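Local coordinates for protein geranylgeranyl pyrophosphate synthetase (Pyrococcus horikoshii, PDB 1WY0) that probably condenses isopentenyl diphosphate with allylic diphosphates to make the C20 isoprenoid precursor geranylgeranyl diphosphate, at residues E6-A9 with R10-E13; E129-P132 with E133-A136; A248-F251 with E252-E256; R261-K264 with I265-K268; A326-D329 with L330-A334. All coordinates share one frame; numbering follows the deposited sequence.

Interaction 1: residues E6-A9 with R10-E13; sequences ELFA and RIKE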
# COMPACT_ATOMS: atom_id res chain seq x y z
N GLU A 6 -28.01 -21.21 -9.60
CA GLU A 6 -28.37 -21.03 -8.20
C GLU A 6 -27.15 -20.67 -7.35
O GLU A 6 -27.23 -19.89 -6.41
CB GLU A 6 -28.99 -22.34 -7.70
CG GLU A 6 -29.75 -22.16 -6.38
CD GLU A 6 -30.81 -23.23 -6.27
OE1 GLU A 6 -30.58 -24.22 -5.60
OE2 GLU A 6 -31.87 -23.06 -6.87
N LEU A 7 -26.00 -21.25 -7.69
CA LEU A 7 -24.76 -20.95 -6.97
C LEU A 7 -24.49 -19.46 -7.13
O LEU A 7 -24.19 -18.77 -6.16
CB LEU A 7 -23.59 -21.75 -7.55
CG LEU A 7 -22.20 -21.29 -7.10
CD1 LEU A 7 -22.09 -21.32 -5.58
CD2 LEU A 7 -21.15 -22.19 -7.73
N PHE A 8 -24.61 -18.96 -8.35
CA PHE A 8 -24.40 -17.54 -8.61
C PHE A 8 -25.48 -16.73 -7.93
O PHE A 8 -25.31 -15.53 -7.69
CB PHE A 8 -24.40 -17.26 -10.12
CG PHE A 8 -23.22 -17.84 -10.84
CD1 PHE A 8 -21.97 -17.89 -10.22
CD2 PHE A 8 -23.35 -18.31 -12.14
CE1 PHE A 8 -20.87 -18.40 -10.89
CE2 PHE A 8 -22.25 -18.82 -12.82
CZ PHE A 8 -21.01 -18.86 -12.19
N ALA A 9 -26.60 -17.38 -7.63
CA ALA A 9 -27.70 -16.72 -6.96
C ALA A 9 -27.30 -16.51 -5.51
O ALA A 9 -27.62 -15.49 -4.90
CB ALA A 9 -28.95 -17.60 -7.04
N ARG A 10 -26.60 -17.49 -4.95
CA ARG A 10 -26.11 -17.41 -3.59
C ARG A 10 -24.98 -16.40 -3.51
O ARG A 10 -24.98 -15.51 -2.68
CB ARG A 10 -25.61 -18.80 -3.18
CG ARG A 10 -26.75 -19.79 -2.96
CD ARG A 10 -26.62 -20.53 -1.62
NE ARG A 10 -25.22 -20.55 -1.17
CZ ARG A 10 -24.84 -19.60 -0.29
NH1 ARG A 10 -25.71 -18.70 0.13
NH2 ARG A 10 -23.59 -19.60 0.18
N ILE A 11 -24.02 -16.58 -4.40
CA ILE A 11 -22.86 -15.69 -4.48
C ILE A 11 -23.33 -14.25 -4.53
O ILE A 11 -22.86 -13.41 -3.76
CB ILE A 11 -22.02 -15.98 -5.74
CG1 ILE A 11 -21.40 -17.37 -5.64
CG2 ILE A 11 -20.93 -14.92 -5.91
CD1 ILE A 11 -20.71 -17.82 -6.91
N LYS A 12 -24.26 -13.97 -5.43
CA LYS A 12 -24.80 -12.62 -5.60
C LYS A 12 -25.57 -12.19 -4.36
O LYS A 12 -25.67 -11.00 -4.07
CB LYS A 12 -25.74 -12.57 -6.81
CG LYS A 12 -26.21 -11.16 -7.16
CD LYS A 12 -27.21 -11.20 -8.31
CE LYS A 12 -27.40 -9.82 -8.94
NZ LYS A 12 -26.59 -9.63 -10.18
N GLU A 13 -26.10 -13.17 -3.63
CA GLU A 13 -26.86 -12.91 -2.41
C GLU A 13 -25.92 -12.37 -1.33
O GLU A 13 -26.23 -11.38 -0.66
CB GLU A 13 -27.52 -14.20 -1.93
CG GLU A 13 -28.62 -14.01 -0.90
CD GLU A 13 -29.01 -15.32 -0.24
OE1 GLU A 13 -29.59 -16.20 -0.93
OE2 GLU A 13 -28.76 -15.47 0.98

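Interaction 2: residues E129-P132 with E133-A136; sequences EIPP and EKKA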
# COMPACT_ATOMS: atom_id res chain seq x y z
N GLU A 129 -15.49 -8.30 14.50
CA GLU A 129 -16.01 -8.62 15.82
C GLU A 129 -15.66 -10.06 16.16
O GLU A 129 -16.49 -10.96 16.02
CB GLU A 129 -17.54 -8.49 15.85
CG GLU A 129 -18.28 -9.04 14.64
CD GLU A 129 -18.57 -7.97 13.60
OE1 GLU A 129 -18.31 -6.78 13.89
OE2 GLU A 129 -19.04 -8.32 12.49
N ILE A 130 -14.43 -10.29 16.60
CA ILE A 130 -14.01 -11.64 16.93
C ILE A 130 -13.05 -11.67 18.11
O ILE A 130 -12.48 -10.64 18.48
CB ILE A 130 -13.34 -12.31 15.71
CG1 ILE A 130 -12.23 -11.40 15.17
CG2 ILE A 130 -14.38 -12.58 14.64
CD1 ILE A 130 -11.53 -11.96 13.95
N PRO A 131 -12.88 -12.85 18.74
CA PRO A 131 -11.99 -13.00 19.90
C PRO A 131 -10.60 -12.51 19.55
O PRO A 131 -10.13 -12.70 18.43
CB PRO A 131 -12.02 -14.50 20.16
CG PRO A 131 -13.27 -15.07 19.58
CD PRO A 131 -13.54 -14.13 18.43
N PRO A 132 -9.91 -11.86 20.51
CA PRO A 132 -8.56 -11.34 20.30
C PRO A 132 -7.63 -12.34 19.63
O PRO A 132 -6.89 -11.99 18.71
CB PRO A 132 -8.11 -11.00 21.72
CG PRO A 132 -9.38 -10.54 22.36
CD PRO A 132 -10.37 -11.59 21.89
N GLU A 133 -7.68 -13.59 20.08
CA GLU A 133 -6.82 -14.62 19.51
C GLU A 133 -7.15 -14.86 18.04
O GLU A 133 -6.29 -15.01 17.19
CB GLU A 133 -7.01 -15.91 20.31
CG GLU A 133 -6.07 -16.06 21.51
CD GLU A 133 -4.90 -15.12 21.39
OE1 GLU A 133 -3.77 -15.59 21.34
OE2 GLU A 133 -5.11 -13.91 21.44
N LYS A 134 -8.47 -14.93 17.74
CA LYS A 134 -8.86 -15.10 16.35
C LYS A 134 -8.40 -13.91 15.50
O LYS A 134 -7.73 -14.06 14.48
CB LYS A 134 -10.39 -15.22 16.28
CG LYS A 134 -10.91 -16.52 16.92
CD LYS A 134 -10.24 -17.77 16.36
CE LYS A 134 -10.86 -19.06 16.93
NZ LYS A 134 -10.64 -20.16 15.99
N LYS A 135 -8.80 -12.71 15.95
CA LYS A 135 -8.40 -11.48 15.27
C LYS A 135 -6.91 -11.47 14.95
O LYS A 135 -6.48 -11.20 13.83
CB LYS A 135 -8.73 -10.31 16.21
CG LYS A 135 -8.87 -8.98 15.46
CD LYS A 135 -10.01 -8.12 16.03
CE LYS A 135 -9.99 -6.69 15.49
NZ LYS A 135 -10.98 -5.88 16.19
N ALA A 136 -6.10 -11.71 15.99
CA ALA A 136 -4.65 -11.67 15.80
C ALA A 136 -4.19 -12.68 14.75
O ALA A 136 -3.24 -12.47 14.01
CB ALA A 136 -3.99 -11.98 17.15

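Interaction 3: residues A248-F251 with E252-E256; sequences AHFF and ENADE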
# COMPACT_ATOMS: atom_id res chain seq x y z
N ALA A 248 5.45 -21.61 -20.56
CA ALA A 248 6.57 -22.21 -19.84
C ALA A 248 6.76 -23.66 -20.29
O ALA A 248 7.88 -24.11 -20.50
CB ALA A 248 6.31 -22.16 -18.33
N HIS A 249 5.66 -24.38 -20.45
CA HIS A 249 5.74 -25.77 -20.90
C HIS A 249 6.35 -25.82 -22.29
O HIS A 249 7.17 -26.67 -22.60
CB HIS A 249 4.36 -26.42 -20.94
CG HIS A 249 4.37 -27.82 -21.48
ND1 HIS A 249 4.29 -28.10 -22.83
CD2 HIS A 249 4.42 -29.02 -20.86
CE1 HIS A 249 4.27 -29.40 -23.01
NE2 HIS A 249 4.35 -29.99 -21.83
N PHE A 250 5.93 -24.89 -23.15
CA PHE A 250 6.45 -24.89 -24.53
C PHE A 250 7.96 -24.64 -24.58
O PHE A 250 8.71 -25.31 -25.29
CB PHE A 250 5.72 -23.80 -25.31
CG PHE A 250 6.44 -23.55 -26.61
CD1 PHE A 250 7.31 -22.47 -26.71
CD2 PHE A 250 6.21 -24.37 -27.69
CE1 PHE A 250 7.95 -22.21 -27.92
CE2 PHE A 250 6.86 -24.11 -28.90
CZ PHE A 250 7.73 -23.04 -29.02
N PHE A 251 8.41 -23.61 -23.84
CA PHE A 251 9.84 -23.31 -23.80
C PHE A 251 10.65 -24.48 -23.23
O PHE A 251 11.81 -24.71 -23.56
CB PHE A 251 10.07 -22.06 -22.94
CG PHE A 251 9.74 -20.83 -23.74
CD1 PHE A 251 9.94 -20.83 -25.12
CD2 PHE A 251 9.26 -19.70 -23.10
CE1 PHE A 251 9.65 -19.68 -25.85
CE2 PHE A 251 8.98 -18.56 -23.84
CZ PHE A 251 9.17 -18.55 -25.22
N GLU A 252 10.02 -25.23 -22.30
CA GLU A 252 10.72 -26.37 -21.71
C GLU A 252 10.83 -27.55 -22.69
O GLU A 252 11.74 -28.38 -22.60
CB GLU A 252 9.99 -26.81 -20.44
CG GLU A 252 10.97 -27.36 -19.40
CD GLU A 252 10.42 -27.18 -18.01
OE1 GLU A 252 10.36 -26.06 -17.54
OE2 GLU A 252 10.10 -28.19 -17.37
N ASN A 253 9.88 -27.64 -23.63
CA ASN A 253 9.82 -28.86 -24.43
C ASN A 253 10.19 -28.67 -25.91
O ASN A 253 10.47 -29.63 -26.63
CB ASN A 253 8.41 -29.44 -24.29
CG ASN A 253 8.33 -30.30 -23.05
OD1 ASN A 253 8.80 -31.43 -23.02
ND2 ASN A 253 7.62 -29.76 -22.04
N ALA A 254 10.15 -27.41 -26.38
CA ALA A 254 10.28 -27.20 -27.82
C ALA A 254 11.74 -27.24 -28.32
O ALA A 254 12.68 -26.95 -27.59
CB ALA A 254 9.64 -25.86 -28.18
N ASP A 255 11.96 -27.61 -29.58
CA ASP A 255 13.31 -27.67 -30.13
C ASP A 255 13.72 -26.24 -30.45
O ASP A 255 12.89 -25.34 -30.49
CB ASP A 255 13.37 -28.53 -31.40
CG ASP A 255 12.47 -28.01 -32.51
OD1 ASP A 255 12.62 -26.84 -32.92
OD2 ASP A 255 11.61 -28.78 -32.98
N GLU A 256 15.01 -26.03 -30.67
CA GLU A 256 15.53 -24.70 -30.96
C GLU A 256 14.86 -23.96 -32.10
O GLU A 256 14.57 -22.77 -31.98
CB GLU A 256 17.04 -24.78 -31.21
CG GLU A 256 17.84 -24.76 -29.94
CD GLU A 256 17.56 -23.52 -29.12
OE1 GLU A 256 17.68 -22.40 -29.68
OE2 GLU A 256 17.20 -23.65 -27.93

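Interaction 4: residues R261-K264 with I265-K268; sequences RFLK and IFGK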
# COMPACT_ATOMS: atom_id res chain seq x y z
N ARG A 261 11.47 -19.34 -33.59
CA ARG A 261 10.40 -18.77 -34.40
C ARG A 261 9.27 -18.22 -33.52
O ARG A 261 8.70 -17.16 -33.75
CB ARG A 261 9.88 -19.88 -35.31
CG ARG A 261 8.76 -19.41 -36.24
CD ARG A 261 9.07 -18.08 -36.92
NE ARG A 261 8.03 -17.75 -37.89
CZ ARG A 261 7.99 -16.49 -38.35
NH1 ARG A 261 8.88 -15.60 -37.93
NH2 ARG A 261 7.04 -16.12 -39.21
N PHE A 262 8.95 -19.01 -32.49
CA PHE A 262 7.93 -18.58 -31.54
C PHE A 262 8.29 -17.22 -30.91
O PHE A 262 7.44 -16.38 -30.64
CB PHE A 262 7.85 -19.64 -30.45
CG PHE A 262 6.77 -19.29 -29.47
CD1 PHE A 262 5.44 -19.50 -29.82
CD2 PHE A 262 7.10 -18.83 -28.21
CE1 PHE A 262 4.44 -19.26 -28.89
CE2 PHE A 262 6.09 -18.59 -27.28
CZ PHE A 262 4.76 -18.80 -27.62
N LEU A 263 9.60 -17.05 -30.64
CA LEU A 263 10.04 -15.82 -29.99
C LEU A 263 9.95 -14.60 -30.90
O LEU A 263 9.76 -13.47 -30.47
CB LEU A 263 11.48 -16.02 -29.50
CG LEU A 263 11.54 -16.55 -28.07
CD1 LEU A 263 12.96 -16.57 -27.52
CD2 LEU A 263 10.72 -15.70 -27.09
N LYS A 264 10.13 -14.84 -32.21
CA LYS A 264 9.94 -13.74 -33.14
C LYS A 264 8.51 -13.19 -33.06
O LYS A 264 8.27 -11.99 -32.98
CB LYS A 264 10.23 -14.23 -34.55
CG LYS A 264 11.72 -14.15 -34.91
CD LYS A 264 11.96 -14.17 -36.41
CE LYS A 264 12.45 -15.53 -36.91
NZ LYS A 264 12.08 -15.71 -38.31
N ILE A 265 7.55 -14.13 -33.08
CA ILE A 265 6.15 -13.73 -33.12
C ILE A 265 5.48 -13.76 -31.74
O ILE A 265 4.28 -13.97 -31.61
CB ILE A 265 5.40 -14.68 -34.07
CG1 ILE A 265 5.57 -16.13 -33.60
CG2 ILE A 265 5.99 -14.57 -35.49
CD1 ILE A 265 4.92 -17.12 -34.55
N PHE A 266 6.31 -13.58 -30.69
CA PHE A 266 5.82 -13.58 -29.32
C PHE A 266 6.01 -12.22 -28.65
O PHE A 266 7.10 -11.68 -28.56
CB PHE A 266 6.60 -14.65 -28.54
CG PHE A 266 6.04 -14.78 -27.15
CD1 PHE A 266 4.70 -15.10 -26.98
CD2 PHE A 266 6.86 -14.58 -26.06
CE1 PHE A 266 4.18 -15.22 -25.70
CE2 PHE A 266 6.34 -14.70 -24.77
CZ PHE A 266 5.00 -15.02 -24.59
N GLY A 267 4.91 -11.62 -28.17
CA GLY A 267 5.03 -10.34 -27.48
C GLY A 267 5.52 -9.23 -28.41
O GLY A 267 6.18 -8.28 -27.99
N LYS A 268 5.19 -9.35 -29.70
CA LYS A 268 5.60 -8.35 -30.69
C LYS A 268 4.48 -7.34 -30.93
O LYS A 268 3.32 -7.58 -30.60
CB LYS A 268 5.96 -9.04 -32.01
CG LYS A 268 6.36 -8.08 -33.13
CD LYS A 268 6.54 -8.81 -34.45
CE LYS A 268 5.26 -9.53 -34.88
NZ LYS A 268 5.43 -10.34 -36.11

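Interaction 5: residues A326-D329 with L330-A334; sequences ARMD and LELLA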
# COMPACT_ATOMS: atom_id res chain seq x y z
N ALA A 326 -22.75 -25.52 2.12
CA ALA A 326 -21.60 -24.63 2.05
C ALA A 326 -20.42 -25.33 1.39
O ALA A 326 -19.92 -24.92 0.35
CB ALA A 326 -21.23 -24.21 3.47
N ARG A 327 -20.09 -26.51 1.90
CA ARG A 327 -19.11 -27.35 1.23
C ARG A 327 -19.54 -27.59 -0.21
O ARG A 327 -18.71 -27.69 -1.11
CB ARG A 327 -18.94 -28.70 1.94
CG ARG A 327 -17.87 -29.55 1.29
CD ARG A 327 -18.32 -30.97 1.01
NE ARG A 327 -18.00 -31.87 2.11
CZ ARG A 327 -18.05 -33.19 2.04
NH1 ARG A 327 -18.43 -33.78 0.91
NH2 ARG A 327 -17.72 -33.93 3.09
N MET A 328 -20.85 -27.69 -0.41
CA MET A 328 -21.40 -27.91 -1.74
C MET A 328 -20.99 -26.78 -2.68
O MET A 328 -20.42 -27.01 -3.75
CB MET A 328 -22.92 -28.01 -1.66
CG MET A 328 -23.60 -28.26 -2.99
SD MET A 328 -22.90 -29.68 -3.82
CE MET A 328 -23.98 -31.01 -3.21
N ASP A 329 -21.27 -25.54 -2.28
CA ASP A 329 -20.92 -24.40 -3.10
C ASP A 329 -19.42 -24.32 -3.38
O ASP A 329 -19.01 -24.00 -4.50
CB ASP A 329 -21.41 -23.11 -2.44
CG ASP A 329 -22.92 -23.04 -2.33
OD1 ASP A 329 -23.61 -23.45 -3.29
OD2 ASP A 329 -23.42 -22.57 -1.29
N LEU A 330 -18.61 -24.62 -2.37
CA LEU A 330 -17.16 -24.58 -2.54
C LEU A 330 -16.72 -25.64 -3.54
O LEU A 330 -15.69 -25.48 -4.20
CB LEU A 330 -16.45 -24.81 -1.21
CG LEU A 330 -16.59 -23.74 -0.12
CD1 LEU A 330 -15.70 -24.11 1.06
CD2 LEU A 330 -16.18 -22.38 -0.67
N GLU A 331 -17.47 -26.72 -3.65
CA GLU A 331 -17.12 -27.77 -4.60
C GLU A 331 -17.61 -27.37 -5.98
O GLU A 331 -16.93 -27.58 -6.98
CB GLU A 331 -17.75 -29.10 -4.20
CG GLU A 331 -16.92 -29.90 -3.20
CD GLU A 331 -17.49 -31.28 -2.94
OE1 GLU A 331 -18.70 -31.48 -3.19
OE2 GLU A 331 -16.73 -32.15 -2.47
N LEU A 332 -18.80 -26.79 -6.03
CA LEU A 332 -19.36 -26.35 -7.30
C LEU A 332 -18.50 -25.24 -7.91
O LEU A 332 -18.15 -25.29 -9.08
CB LEU A 332 -20.80 -25.88 -7.12
CG LEU A 332 -21.86 -26.98 -6.97
CD1 LEU A 332 -23.26 -26.36 -6.94
CD2 LEU A 332 -21.75 -27.95 -8.13
N LEU A 333 -18.16 -24.24 -7.10
CA LEU A 333 -17.35 -23.12 -7.55
C LEU A 333 -16.05 -23.63 -8.16
O LEU A 333 -15.71 -23.29 -9.30
CB LEU A 333 -17.04 -22.19 -6.38
CG LEU A 333 -16.21 -20.93 -6.65
CD1 LEU A 333 -16.95 -19.99 -7.60
CD2 LEU A 333 -15.96 -20.24 -5.32
N ALA A 334 -15.34 -24.47 -7.42
CA ALA A 334 -14.09 -25.02 -7.90
C ALA A 334 -14.29 -25.74 -9.22
O ALA A 334 -13.46 -25.65 -10.13
CB ALA A 334 -13.50 -25.97 -6.88

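Interaction 1: residues E6-A9 with R10-E13
Ile-11 reaches back to Leu-7 and Phe-8 along one flank of helix 3-25, the first helix of this all-alpha prenyltransferase, so the contact is an i to i+4 and i to i+3 pairing within a single helical turn. CD1 of Ile-11 lies 3.8 Å from CG of Leu-7 and 3.5 Å from CD1 of Phe-8. The two approaches differ. The methyl comes to the phenyl ring at its edge, near the ring plane, and the Phe-8 and Ile-11 side chains run side by side in the same direction, whereas Leu-7 is crossed at a slant. CG1 of Ile-11 stands opposite the carbonyl carbon (chi1 -66°), which swings this arm toward the preceding turn and sets CG1 3.2 Å from Leu-7 O.

The backbone fixes that spacing. Ile-11 N donates to Leu-7 O over 2.8 Å, and Arg-10 N adds a weak bond to the same oxygen while holding Glu-6 O at 2.9 Å. Lys-12 N binds Phe-8 O.

Further out, Phe-52 of helix 49-57 packs on Leu-7, Arg-10 and Ile-11, and Phe-336 meets the Phe-8 ring edge-to-face. Arg-10 leaves the helix by a chain bent at both chi2 and chi3, and its NE forms a salt bridge with Asp-329 OD2 of helix 325-336, a pairing that should offset the arginine charge where the helices meet. Before the bend, the methylenes of Arg-10 stay close to the helix: CB sits 3.3 Å from Leu-7 O, and CG sits 3.5 Å from Glu-6 O.

Interaction 2: residues E129-P132 with E133-A136
Pro-131 O accepts the N-H of Lys-135 at 2.8 Å, and Pro-132 O that of Ala-136 at 2.8 Å, two bonds that open helix 132-159 directly after an extended loop. Ile-130, the last loop residue before the N-cap, turns its side chain under this first turn. CD1 of Ile-130 presses on CA of Lys-135 at 3.4 Å, tighter than usual van der Waals contact, while CG1 of Ile-130 lies 3.8 Å from Lys-135 CB. The isoleucine takes an unfavoured first torsion to do this, with CG1 wedged between the backbone N and the carbonyl carbon (chi1 52°), and the lysine chain crosses it at a slant. Beside this pair, Pro-131 and Lys-134 lie alongside each other, pointing the same way, with CG of Pro-131 3.8 Å from CG of Lys-134.

Both lysines lend their methylenes to the contact and send their ammonium groups to other partners. Lys-134 NZ bonds to Ile-191 O and forms a salt bridge with Asp-195, while Lys-135 NZ bonds to Ala-126 O and Ala-128 O and thus ties the new helix to the end of helix 107-126. Glu-133 folds back, bringing OE2 to 3.5 Å from Pro-132 C; a carboxylate in a first turn is probably stabilised by the positive end of the helix. Pro-132 packs against Pro-132 of the second subunit.

Pro-132, at the first helical position, suits a helix start, where no backbone N-H is needed. The packing of Ile-130 on Lys-135 has the i to i+5 placing of a hydrophobic staple, with lysine methylenes as one half.

Interaction 3: residues A248-F251 with E252-E256
His-249 and Asn-253 face each other across the last turn of helix 245-253, and Phe-250 and Ala-254 do the same one residue on, where the chain leaves the helix; together they form its C-terminal end. The His-249 ring stands opposite its backbone N (chi1 176°), which lays it along the helix toward the following turn. Over one face of that ring, displaced toward the rim, comes the amide nitrogen of Asn-253, its ND2 3.3 Å from NE2 of His-249. The ring and amide planes are 35° apart, so the two flat groups overlap at a slant and no N-H is aimed at NE2. The amide instead spends a hydrogen on the histidine backbone: ND2 of Asn-253 donates to His-249 O at 3.2 Å, the oxygen lying close to the amide plane. This bond helps fix the amide's rotation.

The His-249 ring also stacks on Tyr-302 and bonds through ND1 to Ser-299 OG, which fixes its rotation. A leucine here would probably leave Ser-299 without that bond, deprive Tyr-302 of its stacking partner and take away the ring face that the Asn-253 amide lies over.

Phe-250 adopts a first torsion like that of His-249, and its ring swings forward over Ala-254. The alanine methyl sits on the ring in a CH-pi contact, CB of Ala-254 3.6 Å from the centroid of the Phe-250 ring and 24° off the normal. Phe-250 O takes two N-H groups, from Asn-253 N at 3.1 Å and from Ala-254 N at 2.8 Å.

Interaction 4: residues R261-K264 with I265-K268
Ile-265, the first residue to leave helix 256-264, lies against Arg-261 one turn earlier. CG2 of Ile-265 rests over one face of the guanidinium, offset toward the rim and 3.9 Å from NH1 of Arg-261, the two side chains crossing at about a right angle. CG1 of Ile-265 points back into the turn (chi1 57°) and comes 3.3 Å from Arg-261 O. That oxygen also receives a weak bond from Ile-265 N, a sign that the helix is coming apart here. The arginine is anchored beyond the isoleucine by a salt bridge from NE to Glu-289.

Phe-266 follows, with its N bonded weakly to Leu-263 O. Its ring makes an offset stack with that of Phe-262, the centroids 4.9 Å apart and the planes at 21°. CE2 of Phe-262 lies over a face of the Phe-266 ring toward its rim, and CZ of Phe-262 is 3.8 Å from CD1 of Phe-266. CD2 of Leu-263 approaches the same ring at 4.1 Å from CD2 of Phe-266. With an alanine in place of Phe-266, the Phe-262 ring would probably lose its stacking partner and a gap would open beside Leu-263.

Gly-267 takes a positive phi as the chain turns, and its backbone is hydrogen-bonded to Ile-238. Lys-268 then passes back over the helix end, its CB 3.9 Å from Lys-264 O; its NZ has a long, weak ion pair with Asp-286.

The contact thus closes helix 256-264 at its C-terminal end. Leu-293 and Leu-294 of helix 283-296 pack on Phe-262, Asp-286 and Glu-289 of that helix lie against Ile-265, and Phe-250 and Phe-251 of helix 245-253 meet the Phe-262 ring.

Interaction 5: residues A326-D329 with L330-A334
Arg-327 and Glu-331, with Met-328 and Leu-332, form successive i to i+4 pairs along helix 325-336, a short helix near the C-terminus of the all-alpha fold. The backbone bonds are regular: Leu-330 N to Ala-326 O at 3.0 Å, Leu-332 N to Met-328 O at 2.8 Å, and Leu-333 N to Asp-329 O at 2.7 Å. Glu-331 N binds Arg-327 O and adds a weak bond to Met-328 O.

The apolar contacts across the turn are light. Met-328 SD approaches CG of Leu-332 at 4.3 Å. The more deeply buried side chains mostly serve other helices: Leu-330 touches Thr-56 and Ser-57 of helix 49-57 as well as Leu-203 and Trp-206 of helix 197-224, Leu-333 packs on Val-49 and Val-53, and the partly exposed Leu-332 meets Tyr-4 and Leu-7 of helix 3-25.

The polar pair is electrostatic in character. Arg-327 and Glu-331 run alongside each other, pointing the same way, but their flat groups are turned 58° apart. The arginine chain, bent at chi2 and chi3, turns NH2 and NE to the chain before the helix: NH2 bonds to Leu-321 O, and NE weakly to Pro-322 O. Glu-331 in turn has a long, weak ion pair with Arg-319, so its charge is probably balanced in part by two arginines, neither in a close salt bridge. OE2 of Glu-331 lies well out of the guanidinium plane, 4.1 Å from NH1 and 4.0 Å from CD of Arg-327, and no N-H of that group points at it.

How the interactions relate
All five contacts are local and follow one another along the chain, so none nests in or crosses another and none closes a long loop. Interaction 1, on the N-terminal helix, meets interaction 5, near the C-terminus, through Arg-10 and Asp-329 (NE to OD2 2.7 Å) and the packing of Leu-7, which joins the two ends of the chain. Interaction 2 stands apart at a helix start by the second subunit, its nearest atoms about 15 Å from interaction 1. Interactions 3 and 4 end the consecutive helices 245-253 and 256-264 and touch through their phenylalanines, on the opposite side of the chain's centre from interaction 1, about 41 and 42 Å away between centres.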